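Side-chain contacts in glutaconate CoA-transferase subunit A (Acidaminococcus fermentans, PDB 1POI), which catalyses, as one subunit of the enzyme, coenzyme A transfer from acetyl-CoA to (R)-2-hydroxyglutarate and related acids such as glutaconate during glutamate degradation: residues 7-12 and 206-211; 11-16 and 234-239; 63-68 and 280-285; 210-215 and 247-252. All coordinates share one frame; numbering follows the deposited sequence.

Contact 1: residues 7-12 and 206-211; sequences KDAIAK and YTIVTC
Next to Ile-208, the residue that meets Ala-9 and Ile-10 of the first helix, Val-209 N makes a probable hydrogen bond to Ala-236 O and so ties strand 206-211 to its neighbour 236-239. Both belong to the seven-stranded parallel sheet of this chain, a Rossmann-like alpha/beta fold consistent with its CoA-transferase family, and helix 6-13 packs on one face of that sheet. On this face Ile-208 rises from the strand toward the helix and carries the strand's whole share of the contact. Its two ends do different work. The branch methyl CG2 faces the small side chain of Ala-9, 4.5 Å from Ala-9 CB. The longer arm, nearly extended at chi2 158°, takes CD1 on to the helix backbone, where it stands 4.3 Å from Ala-9 O.

Ile-10 starts out along the flank of the contact, and a bend at chi2 (-71°) brings its terminal methyl round to Ile-208. No polar group crosses between the segments; this is buried, apolar packing with no bond to fix its direction. The alanine, having only a methyl, lets the helix ride close to the sheet: Ala-9 CA and Ile-208 CA are 7.4 Å apart. Val-14 and Tyr-13 add further cover to Ile-208, and Ala-9 also touches Ala-236 and Val-238 of the next strand. Away from the strand, Lys-7 NZ forms a salt bridge with Glu-37. The meeting of the two isoleucines comes down to a single pair of methyls, Ile-10 CD1 and Ile-208 CD1, 4.2 Å apart.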
loop_
_atom_site.group_PDB
_atom_site.type_symbol
_atom_site.label_atom_id
_atom_site.label_comp_id
_atom_site.label_asym_id
_atom_site.label_seq_id
_atom_site.Cartn_x
_atom_site.Cartn_y
_atom_site.Cartn_z
ATOM N N LYS A 7 28.622 18.419 -3.821
ATOM C CA LYS A 7 29.962 19.015 -3.758
ATOM C C LYS A 7 30.115 19.728 -2.431
ATOM O O LYS A 7 31.048 19.466 -1.668
ATOM C CB LYS A 7 30.219 20.004 -4.902
ATOM C CG LYS A 7 31.584 20.709 -4.774
ATOM C CD LYS A 7 31.951 21.545 -5.988
ATOM C CE LYS A 7 32.348 20.679 -7.191
ATOM N NZ LYS A 7 33.551 19.803 -6.979
ATOM N N ASP A 8 29.164 20.608 -2.157
ATOM C CA ASP A 8 29.141 21.355 -0.920
ATOM C C ASP A 8 29.167 20.429 0.304
ATOM O O ASP A 8 30.069 20.524 1.153
ATOM C CB ASP A 8 27.912 22.254 -0.891
ATOM C CG ASP A 8 27.955 23.343 -1.963
ATOM O OD1 ASP A 8 29.068 23.725 -2.423
ATOM O OD2 ASP A 8 26.870 23.837 -2.340
ATOM N N ALA A 9 28.244 19.474 0.340
ATOM C CA ALA A 9 28.144 18.535 1.450
ATOM C C ALA A 9 29.439 17.796 1.712
ATOM O O ALA A 9 29.948 17.796 2.819
ATOM C CB ALA A 9 27.016 17.556 1.203
ATOM N N ILE A 10 29.977 17.156 0.696
ATOM C CA ILE A 10 31.228 16.421 0.854
ATOM C C ILE A 10 32.389 17.281 1.385
ATOM O O ILE A 10 33.206 16.817 2.191
ATOM C CB ILE A 10 31.617 15.789 -0.488
ATOM C CG1 ILE A 10 30.677 14.608 -0.769
ATOM C CG2 ILE A 10 33.104 15.450 -0.519
ATOM C CD1 ILE A 10 30.892 13.352 0.138
ATOM N N ALA A 11 32.463 18.520 0.901
ATOM C CA ALA A 11 33.514 19.457 1.287
ATOM C C ALA A 11 33.406 19.856 2.751
ATOM O O ALA A 11 34.410 19.964 3.456
ATOM C CB ALA A 11 33.438 20.685 0.427
ATOM N N LYS A 12 32.177 20.118 3.179
ATOM C CA LYS A 12 31.894 20.517 4.544
ATOM C C LYS A 12 32.052 19.400 5.570
ATOM O O LYS A 12 32.793 19.558 6.536
ATOM C CB LYS A 12 30.494 21.118 4.623
ATOM C CG LYS A 12 30.121 21.632 5.983
ATOM C CD LYS A 12 28.852 22.474 5.903
ATOM C CE LYS A 12 28.462 23.067 7.265
ATOM N NZ LYS A 12 27.306 24.018 7.151
ATOM N N TYR A 206 29.300 13.003 12.027
ATOM C CA TYR A 206 28.656 13.669 10.891
ATOM C C TYR A 206 28.089 12.600 9.961
ATOM O O TYR A 206 28.760 11.582 9.722
ATOM C CB TYR A 206 29.661 14.514 10.108
ATOM C CG TYR A 206 30.165 15.703 10.873
ATOM C CD1 TYR A 206 29.361 16.827 11.049
ATOM C CD2 TYR A 206 31.430 15.684 11.478
ATOM C CE1 TYR A 206 29.792 17.898 11.817
ATOM C CE2 TYR A 206 31.875 16.748 12.244
ATOM C CZ TYR A 206 31.051 17.852 12.418
ATOM O OH TYR A 206 31.461 18.898 13.224
ATOM N N THR A 207 26.872 12.806 9.450
ATOM C CA THR A 207 26.265 11.836 8.531
ATOM C C THR A 207 25.771 12.454 7.237
ATOM O O THR A 207 25.030 13.453 7.253
ATOM C CB THR A 207 25.083 11.059 9.163
ATOM O OG1 THR A 207 25.568 10.217 10.212
ATOM C CG2 THR A 207 24.420 10.158 8.116
ATOM N N ILE A 208 26.197 11.874 6.120
ATOM C CA ILE A 208 25.754 12.358 4.809
ATOM C C ILE A 208 24.879 11.281 4.161
ATOM O O ILE A 208 25.273 10.088 4.089
ATOM C CB ILE A 208 26.936 12.711 3.864
ATOM C CG1 ILE A 208 27.869 13.725 4.546
ATOM C CG2 ILE A 208 26.393 13.339 2.560
ATOM C CD1 ILE A 208 29.260 13.749 3.994
ATOM N N VAL A 209 23.690 11.691 3.729
ATOM C CA VAL A 209 22.764 10.764 3.103
ATOM C C VAL A 209 22.469 11.111 1.630
ATOM O O VAL A 209 21.942 12.189 1.323
ATOM C CB VAL A 209 21.422 10.677 3.928
ATOM C CG1 VAL A 209 20.710 12.024 3.921
ATOM C CG2 VAL A 209 20.482 9.607 3.362
ATOM N N THR A 210 22.903 10.261 0.702
ATOM C CA THR A 210 22.567 10.514 -0.712
ATOM C C THR A 210 21.266 9.727 -0.923
ATOM O O THR A 210 21.155 8.573 -0.455
ATOM C CB THR A 210 23.637 10.034 -1.705
ATOM O OG1 THR A 210 24.033 8.703 -1.379
ATOM C CG2 THR A 210 24.847 10.949 -1.689
ATOM N N CYS A 211 20.280 10.345 -1.571
ATOM C CA CYS A 211 19.004 9.697 -1.787
ATOM C C CYS A 211 18.447 9.825 -3.222
ATOM O O CYS A 211 18.704 10.795 -3.922
ATOM C CB CYS A 211 18.028 10.277 -0.797
ATOM S SG CYS A 211 17.644 11.948 -1.176
#

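Contact 2: residues 11-16 and 234-239; sequences AKYVHS and VDAVVL
Tyr-13 and Asp-235 both place CG beside their own backbone N and anti to the carbonyl carbon (chi1 -52° for the tyrosine), and with these torsions the phenol ring reaches across from the helix to lie against the CB of the aspartate. The contact is a CH-pi one: Asp-235 CB sits 4.1 Å from the centroid of the Tyr-13 ring, 25° off its normal, displaced toward the rim on the CE1 side. Its nearest ring atom is Tyr-13 CE1, 3.7 Å from Asp-235 CB. Over the opposite face lies Lys-12 CG, 3.9 Å above the plane, and the ring is thus sandwiched between two aliphatic carbons.

Tyr-13 is the last helical residue of helix 6-13, while Ala-236 opens strand 236-239, the outermost strand of the parallel sheet within this chain. The ring therefore covers the place where the chain enters that edge strand. Ala-236 meets the ring obliquely on its CE2 side, with Ala-236 CB 3.8 Å from Tyr-13 CE2. Cutting the tyrosine back to an alanine here would probably uncover Asp-235 CB and Ala-236 CB together and open a gap between the helix end and the edge strand. The carboxylate plane of Asp-235 is inclined 24° to the ring; its OD2 accepts a hydrogen bond from Thr-207 N on the adjoining strand. Tyr-13 also packs on Ile-208 and Met-4, and its CD1 comes within 3.3 Å of Tyr-206 CD1.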
loop_
_atom_site.group_PDB
_atom_site.type_symbol
_atom_site.label_atom_id
_atom_site.label_comp_id
_atom_site.label_asym_id
_atom_site.label_seq_id
_atom_site.Cartn_x
_atom_site.Cartn_y
_atom_site.Cartn_z
ATOM N N ALA A 11 32.463 18.520 0.901
ATOM C CA ALA A 11 33.514 19.457 1.287
ATOM C C ALA A 11 33.406 19.856 2.751
ATOM O O ALA A 11 34.410 19.964 3.456
ATOM C CB ALA A 11 33.438 20.685 0.427
ATOM N N LYS A 12 32.177 20.118 3.179
ATOM C CA LYS A 12 31.894 20.517 4.544
ATOM C C LYS A 12 32.052 19.400 5.570
ATOM O O LYS A 12 32.793 19.558 6.536
ATOM C CB LYS A 12 30.494 21.118 4.623
ATOM C CG LYS A 12 30.121 21.632 5.983
ATOM C CD LYS A 12 28.852 22.474 5.903
ATOM C CE LYS A 12 28.462 23.067 7.265
ATOM N NZ LYS A 12 27.306 24.018 7.151
ATOM N N TYR A 13 31.422 18.250 5.346
ATOM C CA TYR A 13 31.492 17.157 6.322
ATOM C C TYR A 13 32.569 16.098 6.145
ATOM O O TYR A 13 32.687 15.223 7.005
ATOM C CB TYR A 13 30.129 16.479 6.460
ATOM C CG TYR A 13 29.023 17.444 6.740
ATOM C CD1 TYR A 13 28.801 17.919 8.033
ATOM C CD2 TYR A 13 28.248 17.953 5.716
ATOM C CE1 TYR A 13 27.832 18.889 8.300
ATOM C CE2 TYR A 13 27.268 18.926 5.967
ATOM C CZ TYR A 13 27.074 19.386 7.262
ATOM O OH TYR A 13 26.122 20.349 7.528
ATOM N N VAL A 14 33.315 16.106 5.039
ATOM C CA VAL A 14 34.365 15.096 4.876
ATOM C C VAL A 14 35.693 15.820 4.757
ATOM O O VAL A 14 35.769 16.897 4.134
ATOM C CB VAL A 14 34.127 14.163 3.663
ATOM C CG1 VAL A 14 34.850 12.806 3.870
ATOM C CG2 VAL A 14 32.632 13.922 3.484
ATOM N N HIS A 15 36.724 15.240 5.383
ATOM C CA HIS A 15 38.075 15.819 5.448
ATOM C C HIS A 15 39.101 14.709 5.466
ATOM O O HIS A 15 38.837 13.623 5.993
ATOM C CB HIS A 15 38.271 16.587 6.777
ATOM C CG HIS A 15 37.157 17.529 7.112
ATOM N ND1 HIS A 15 36.984 18.739 6.476
ATOM C CD2 HIS A 15 36.118 17.407 7.970
ATOM C CE1 HIS A 15 35.881 19.322 6.917
ATOM N NE2 HIS A 15 35.336 18.533 7.825
ATOM N N SER A 16 40.292 14.994 4.951
ATOM C CA SER A 16 41.359 14.006 4.974
ATOM C C SER A 16 41.611 13.735 6.459
ATOM O O SER A 16 41.312 14.590 7.303
ATOM C CB SER A 16 42.619 14.567 4.322
ATOM O OG SER A 16 42.329 15.132 3.061
ATOM N N VAL A 234 21.082 13.082 10.965
ATOM C CA VAL A 234 21.488 13.393 9.607
ATOM C C VAL A 234 21.851 14.862 9.372
ATOM O O VAL A 234 21.043 15.761 9.644
ATOM C CB VAL A 234 20.338 12.968 8.656
ATOM C CG1 VAL A 234 20.546 13.499 7.251
ATOM C CG2 VAL A 234 20.198 11.455 8.672
ATOM N N ASP A 235 23.032 15.102 8.789
ATOM C CA ASP A 235 23.509 16.470 8.512
ATOM C C ASP A 235 23.351 16.988 7.097
ATOM O O ASP A 235 22.987 18.147 6.910
ATOM C CB ASP A 235 24.958 16.593 8.917
ATOM C CG ASP A 235 25.138 16.322 10.339
ATOM O OD1 ASP A 235 24.734 17.215 11.118
ATOM O OD2 ASP A 235 25.613 15.205 10.673
ATOM N N ALA A 236 23.710 16.160 6.115
ATOM C CA ALA A 236 23.592 16.535 4.690
ATOM C C ALA A 236 22.720 15.570 3.871
ATOM O O ALA A 236 22.979 14.357 3.853
ATOM C CB ALA A 236 24.979 16.628 4.043
ATOM N N VAL A 237 21.686 16.113 3.231
ATOM C CA VAL A 237 20.781 15.350 2.361
ATOM C C VAL A 237 21.075 15.788 0.934
ATOM O O VAL A 237 20.974 16.974 0.615
ATOM C CB VAL A 237 19.279 15.624 2.645
ATOM C CG1 VAL A 237 18.439 15.003 1.558
ATOM C CG2 VAL A 237 18.860 15.018 3.958
ATOM N N VAL A 238 21.443 14.835 0.085
ATOM C CA VAL A 238 21.767 15.130 -1.315
ATOM C C VAL A 238 20.948 14.291 -2.317
ATOM O O VAL A 238 20.943 13.059 -2.253
ATOM C CB VAL A 238 23.285 14.870 -1.598
ATOM C CG1 VAL A 238 23.645 15.332 -2.987
ATOM C CG2 VAL A 238 24.161 15.547 -0.555
ATOM N N LEU A 239 20.276 14.951 -3.253
ATOM C CA LEU A 239 19.482 14.236 -4.267
ATOM C C LEU A 239 20.425 13.637 -5.307
ATOM O O LEU A 239 21.094 14.364 -6.012
ATOM C CB LEU A 239 18.494 15.190 -4.949
ATOM C CG LEU A 239 17.429 14.580 -5.877
ATOM C CD1 LEU A 239 16.790 13.357 -5.246
ATOM C CD2 LEU A 239 16.343 15.606 -6.215
#

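Contact 3: residues 63-68 and 280-285; sequences NGRVKA and WVFDLK
Phe-282 points its ring at Asn-63 and Arg-65, which reach toward it from the opposite direction, and both polar groups arrive at its rim, not over a face. Asn-63 OD1 lies in the plane of the ring at its edge, 3.3 Å from Phe-282 CZ and 3.5 Å from Phe-282 CE2. The amide is turned 62° against the ring. A carbonyl oxygen in this position faces the slightly positive C-H rim of the phenyl group, an electrostatically favourable if weak approach. Arg-65 brings NH2 to 3.8 Å from Phe-282 CE1, again near the ring plane. Its guanidinium is inclined only 22° to the ring, but NH2 meets the ring at its edge, so the guanidinium does not lie over the ring as in a cation-pi stack.

The rotation of both polar groups is set elsewhere. Asn-63 ND2 bonds to Met-59 O, while Arg-65 gives NH1 to Ile-43 O and NH2 to Leu-39 O. A bend at chi2 (-71°) in the Arg-65 chain accompanies a weak bond from NE back to Asn-63 O, 3.3 Å long, which lies at the guanidinium's edge. Phe-282 stands at the surface, with Val-281 CG1 over one face. Through it the C-terminal part of helix 270-282 packs against the exit of helix 55-62, which ends, ahead of strand 66-71, in a Schellman motif with Gly-64, at positive phi, as its C-prime residue.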
loop_
_atom_site.group_PDB
_atom_site.type_symbol
_atom_site.label_atom_id
_atom_site.label_comp_id
_atom_site.label_asym_id
_atom_site.label_seq_id
_atom_site.Cartn_x
_atom_site.Cartn_y
_atom_site.Cartn_z
ATOM N N ASN A 63 43.374 4.635 -5.636
ATOM C CA ASN A 63 43.706 6.048 -5.793
ATOM C C ASN A 63 44.530 6.525 -4.570
ATOM O O ASN A 63 44.585 7.723 -4.254
ATOM C CB ASN A 63 42.440 6.893 -5.911
ATOM C CG ASN A 63 41.857 6.886 -7.318
ATOM O OD1 ASN A 63 42.148 7.777 -8.136
ATOM N ND2 ASN A 63 40.992 5.910 -7.596
ATOM N N GLY A 64 45.147 5.581 -3.867
ATOM C CA GLY A 64 45.954 5.904 -2.698
ATOM C C GLY A 64 45.382 6.829 -1.630
ATOM O O GLY A 64 46.152 7.565 -0.994
ATOM N N ARG A 65 44.067 6.765 -1.393
ATOM C CA ARG A 65 43.416 7.607 -0.386
ATOM C C ARG A 65 43.193 6.947 0.982
ATOM O O ARG A 65 42.459 7.493 1.805
ATOM C CB ARG A 65 42.054 8.112 -0.873
ATOM C CG ARG A 65 42.007 8.638 -2.276
ATOM C CD ARG A 65 42.712 9.947 -2.476
ATOM N NE ARG A 65 42.669 10.336 -3.895
ATOM C CZ ARG A 65 41.871 11.283 -4.391
ATOM N NH1 ARG A 65 41.051 11.947 -3.593
ATOM N NH2 ARG A 65 41.861 11.553 -5.689
ATOM N N VAL A 66 43.850 5.837 1.274
ATOM C CA VAL A 66 43.610 5.175 2.545
ATOM C C VAL A 66 44.891 4.944 3.347
ATOM O O VAL A 66 45.823 4.272 2.881
ATOM C CB VAL A 66 42.834 3.848 2.311
ATOM C CG1 VAL A 66 42.662 3.082 3.596
ATOM C CG2 VAL A 66 41.465 4.145 1.704
ATOM N N LYS A 67 44.904 5.495 4.564
ATOM C CA LYS A 67 46.045 5.436 5.489
ATOM C C LYS A 67 46.086 4.079 6.165
ATOM O O LYS A 67 47.119 3.429 6.225
ATOM C CB LYS A 67 45.895 6.567 6.515
ATOM C CG LYS A 67 47.126 6.871 7.360
ATOM C CD LYS A 67 46.920 8.087 8.284
ATOM C CE LYS A 67 45.978 7.783 9.454
ATOM N NZ LYS A 67 45.966 8.865 10.519
ATOM N N ALA A 68 44.933 3.644 6.650
ATOM C CA ALA A 68 44.788 2.348 7.298
ATOM C C ALA A 68 43.394 1.862 6.924
ATOM O O ALA A 68 42.435 2.657 6.884
ATOM C CB ALA A 68 44.907 2.495 8.797
ATOM N N TRP A 280 35.692 8.339 -16.028
ATOM C CA TRP A 280 34.463 8.272 -15.221
ATOM C C TRP A 280 34.383 9.178 -13.981
ATOM O O TRP A 280 33.299 9.675 -13.632
ATOM C CB TRP A 280 34.178 6.818 -14.835
ATOM C CG TRP A 280 33.804 5.986 -16.022
ATOM C CD1 TRP A 280 34.624 5.175 -16.745
ATOM C CD2 TRP A 280 32.544 5.985 -16.700
ATOM N NE1 TRP A 280 33.963 4.690 -17.843
ATOM C CE2 TRP A 280 32.684 5.168 -17.839
ATOM C CE3 TRP A 280 31.307 6.602 -16.452
ATOM C CZ2 TRP A 280 31.644 4.949 -18.730
ATOM C CZ3 TRP A 280 30.266 6.383 -17.348
ATOM C CH2 TRP A 280 30.448 5.562 -18.472
ATOM N N VAL A 281 35.528 9.416 -13.339
ATOM C CA VAL A 281 35.581 10.247 -12.148
ATOM C C VAL A 281 36.086 11.676 -12.351
ATOM O O VAL A 281 35.304 12.644 -12.398
ATOM C CB VAL A 281 36.453 9.588 -11.074
ATOM C CG1 VAL A 281 36.375 10.377 -9.783
ATOM C CG2 VAL A 281 36.018 8.148 -10.857
ATOM N N PHE A 282 37.395 11.789 -12.547
ATOM C CA PHE A 282 38.050 13.081 -12.669
ATOM C C PHE A 282 37.612 13.978 -13.806
ATOM O O PHE A 282 37.550 15.197 -13.641
ATOM C CB PHE A 282 39.552 12.883 -12.639
ATOM C CG PHE A 282 40.014 12.071 -11.455
ATOM C CD1 PHE A 282 39.844 12.552 -10.152
ATOM C CD2 PHE A 282 40.573 10.805 -11.635
ATOM C CE1 PHE A 282 40.213 11.791 -9.056
ATOM C CE2 PHE A 282 40.950 10.018 -10.525
ATOM C CZ PHE A 282 40.772 10.512 -9.235
ATOM N N ASP A 283 37.259 13.394 -14.943
ATOM C CA ASP A 283 36.818 14.193 -16.070
ATOM C C ASP A 283 35.390 14.711 -16.002
ATOM O O ASP A 283 35.055 15.652 -16.725
ATOM C CB ASP A 283 37.042 13.448 -17.388
ATOM C CG ASP A 283 38.448 13.656 -17.950
ATOM O OD1 ASP A 283 39.068 14.722 -17.702
ATOM O OD2 ASP A 283 38.937 12.741 -18.647
ATOM N N LEU A 284 34.557 14.152 -15.122
ATOM C CA LEU A 284 33.159 14.593 -15.032
ATOM C C LEU A 284 32.920 15.620 -13.924
ATOM O O LEU A 284 33.307 15.398 -12.783
ATOM C CB LEU A 284 32.241 13.387 -14.850
ATOM C CG LEU A 284 32.535 12.233 -15.810
ATOM C CD1 LEU A 284 31.601 11.080 -15.557
ATOM C CD2 LEU A 284 32.384 12.712 -17.223
ATOM N N LYS A 285 32.253 16.722 -14.267
ATOM C CA LYS A 285 31.956 17.820 -13.343
ATOM C C LYS A 285 31.027 17.490 -12.182
ATOM O O LYS A 285 31.125 18.086 -11.112
ATOM C CB LYS A 285 31.359 19.003 -14.105
ATOM C CG LYS A 285 31.092 20.221 -13.240
ATOM C CD LYS A 285 30.216 21.252 -13.942
ATOM C CE LYS A 285 29.872 22.415 -12.994
ATOM N NZ LYS A 285 28.884 23.395 -13.554
#

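Contact 4: residues 210-215 and 247-252; sequences TCEEII and SQCYGL
Glu-212 and Leu-252 bury the most surface here, and they meet through carbon: Leu-252 CD1 sits 3.4 Å from Glu-212 CG, a tight approach, and 3.9 Å from Glu-212 CB. The two side chains come from opposite directions, the leucine laying one methyl along the aliphatic part of the glutamate. Glu-212 bends at chi2 (-75°), which turns its carboxylate aside from this methyl and toward Cys-249. The cysteine, third in buried area, holds SG anti to its backbone N (chi1 175°); Glu-212 OE2 is 3.9 Å from Cys-249 SG, a van der Waals distance.

Cys-249 and Leu-252 stand at the two ends of a tight turn closed by the 2.9 Å bond from Leu-252 N to Cys-249 O. Its backbone angles are close to a type II beta-turn, with Gly-251 taking the positive-phi place. Thus one turn of the loop between strand 236-239 and helix 257-266 grips the corner where the chain leaves strand 206-211 of the parallel sheet and enters the short strand 213-214. Gln-248, in the same loop, makes hydrogen bonds to the chain of another protein, so the turn lies close to a subunit interface.

Both oxygens of Glu-212 are engaged beyond the contact: OE2 is hydrogen-bonded to Tyr-253 OH and His-178 NE2, and OE1 to Tyr-242 N. His-178 is in turn held from its other nitrogen by Thr-210 OG1. Three such bonds are likely to hold the carboxylate in one orientation, and with it the CB and CG of Glu-212 against which Leu-252 packs.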
loop_
_atom_site.group_PDB
_atom_site.type_symbol
_atom_site.label_atom_id
_atom_site.label_comp_id
_atom_site.label_asym_id
_atom_site.label_seq_id
_atom_site.Cartn_x
_atom_site.Cartn_y
_atom_site.Cartn_z
ATOM N N THR A 210 22.903 10.261 0.702
ATOM C CA THR A 210 22.567 10.514 -0.712
ATOM C C THR A 210 21.266 9.727 -0.923
ATOM O O THR A 210 21.155 8.573 -0.455
ATOM C CB THR A 210 23.637 10.034 -1.705
ATOM O OG1 THR A 210 24.033 8.703 -1.379
ATOM C CG2 THR A 210 24.847 10.949 -1.689
ATOM N N CYS A 211 20.280 10.345 -1.571
ATOM C CA CYS A 211 19.004 9.697 -1.787
ATOM C C CYS A 211 18.447 9.825 -3.222
ATOM O O CYS A 211 18.704 10.795 -3.922
ATOM C CB CYS A 211 18.028 10.277 -0.797
ATOM S SG CYS A 211 17.644 11.948 -1.176
ATOM N N GLU A 212 17.654 8.845 -3.645
ATOM C CA GLU A 212 17.058 8.816 -4.978
ATOM C C GLU A 212 16.041 9.909 -5.111
ATOM O O GLU A 212 15.812 10.434 -6.191
ATOM C CB GLU A 212 16.370 7.480 -5.198
ATOM C CG GLU A 212 17.283 6.293 -5.127
ATOM C CD GLU A 212 18.142 6.167 -6.360
ATOM O OE1 GLU A 212 17.812 6.792 -7.381
ATOM O OE2 GLU A 212 19.142 5.427 -6.320
ATOM N N GLU A 213 15.325 10.168 -4.036
ATOM C CA GLU A 213 14.350 11.234 -4.053
ATOM C C GLU A 213 14.165 11.852 -2.689
ATOM O O GLU A 213 14.473 11.248 -1.670
ATOM C CB GLU A 213 13.022 10.751 -4.597
ATOM C CG GLU A 213 12.558 9.465 -3.978
ATOM C CD GLU A 213 11.246 9.007 -4.553
ATOM O OE1 GLU A 213 10.494 9.870 -5.076
ATOM O OE2 GLU A 213 10.987 7.782 -4.472
ATOM N N ILE A 214 13.632 13.061 -2.706
ATOM C CA ILE A 214 13.386 13.854 -1.528
ATOM C C ILE A 214 11.892 14.134 -1.468
ATOM O O ILE A 214 11.302 14.572 -2.465
ATOM C CB ILE A 214 14.176 15.225 -1.640
ATOM C CG1 ILE A 214 15.694 14.962 -1.637
ATOM C CG2 ILE A 214 13.768 16.206 -0.536
ATOM C CD1 ILE A 214 16.552 16.210 -1.706
ATOM N N ILE A 215 11.273 13.849 -0.324
ATOM C CA ILE A 215 9.846 14.132 -0.131
ATOM C C ILE A 215 9.670 15.103 1.047
ATOM O O ILE A 215 10.545 15.197 1.928
ATOM C CB ILE A 215 8.998 12.853 0.112
ATOM C CG1 ILE A 215 9.761 11.834 0.952
ATOM C CG2 ILE A 215 8.579 12.231 -1.219
ATOM C CD1 ILE A 215 8.883 10.712 1.441
ATOM N N SER A 247 25.674 -0.437 -8.374
ATOM C CA SER A 247 25.146 -1.437 -7.460
ATOM C C SER A 247 23.628 -1.369 -7.371
ATOM O O SER A 247 23.011 -0.366 -7.783
ATOM C CB SER A 247 25.794 -1.297 -6.087
ATOM O OG SER A 247 25.394 -0.100 -5.466
ATOM N N GLN A 248 23.036 -2.453 -6.863
ATOM C CA GLN A 248 21.574 -2.566 -6.710
ATOM C C GLN A 248 21.032 -1.520 -5.750
ATOM O O GLN A 248 21.777 -0.844 -5.052
ATOM C CB GLN A 248 21.176 -3.956 -6.188
ATOM C CG GLN A 248 21.862 -5.064 -6.902
ATOM C CD GLN A 248 21.397 -6.402 -6.467
ATOM O OE1 GLN A 248 21.944 -6.997 -5.531
ATOM N NE2 GLN A 248 20.381 -6.920 -7.152
ATOM N N CYS A 249 19.724 -1.395 -5.721
ATOM C CA CYS A 249 19.087 -0.476 -4.837
ATOM C C CYS A 249 17.654 -0.938 -4.857
ATOM O O CYS A 249 16.869 -0.603 -5.766
ATOM C CB CYS A 249 19.240 0.933 -5.341
ATOM S SG CYS A 249 18.357 2.126 -4.363
ATOM N N TYR A 250 17.375 -1.811 -3.891
ATOM C CA TYR A 250 16.091 -2.438 -3.671
ATOM C C TYR A 250 14.855 -1.658 -4.104
ATOM O O TYR A 250 14.646 -0.518 -3.697
ATOM C CB TYR A 250 15.980 -2.815 -2.190
ATOM C CG TYR A 250 14.771 -3.660 -1.855
ATOM C CD1 TYR A 250 13.530 -3.068 -1.627
ATOM C CD2 TYR A 250 14.853 -5.055 -1.820
ATOM C CE1 TYR A 250 12.414 -3.828 -1.387
ATOM C CE2 TYR A 250 13.721 -5.832 -1.573
ATOM C CZ TYR A 250 12.515 -5.206 -1.363
ATOM O OH TYR A 250 11.372 -5.948 -1.149
ATOM N N GLY A 251 14.037 -2.287 -4.944
ATOM C CA GLY A 251 12.798 -1.680 -5.383
ATOM C C GLY A 251 12.953 -0.614 -6.429
ATOM O O GLY A 251 11.957 -0.064 -6.912
ATOM N N LEU A 252 14.195 -0.305 -6.788
ATOM C CA LEU A 252 14.421 0.705 -7.799
ATOM C C LEU A 252 15.171 0.201 -9.024
ATOM O O LEU A 252 14.688 0.350 -10.148
ATOM C CB LEU A 252 15.113 1.923 -7.200
ATOM C CG LEU A 252 14.192 2.774 -6.330
ATOM C CD1 LEU A 252 14.966 3.914 -5.719
ATOM C CD2 LEU A 252 13.045 3.319 -7.139
#

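In the fold
Contacts 1 and 2 are really two ends of one interface, their centres 2 Å apart: helix 6-13 packs against the adjacent strands 206-211 and 236-239, with buried aliphatic packing in contact 1 and a ring meeting a partly buried strand entrance in contact 2. Contact 4 picks up strand 206-211 where it ends, about 16 Å from contact 1 between centres, and mixes apolar packing with a heavily bonded carboxylate close to other subunits. Contact 3 stands apart at the surface, about 23 Å from contact 4 between centres. It joins a helix end to the loop entering strand 66-71, and there polar groups meet an aromatic rim.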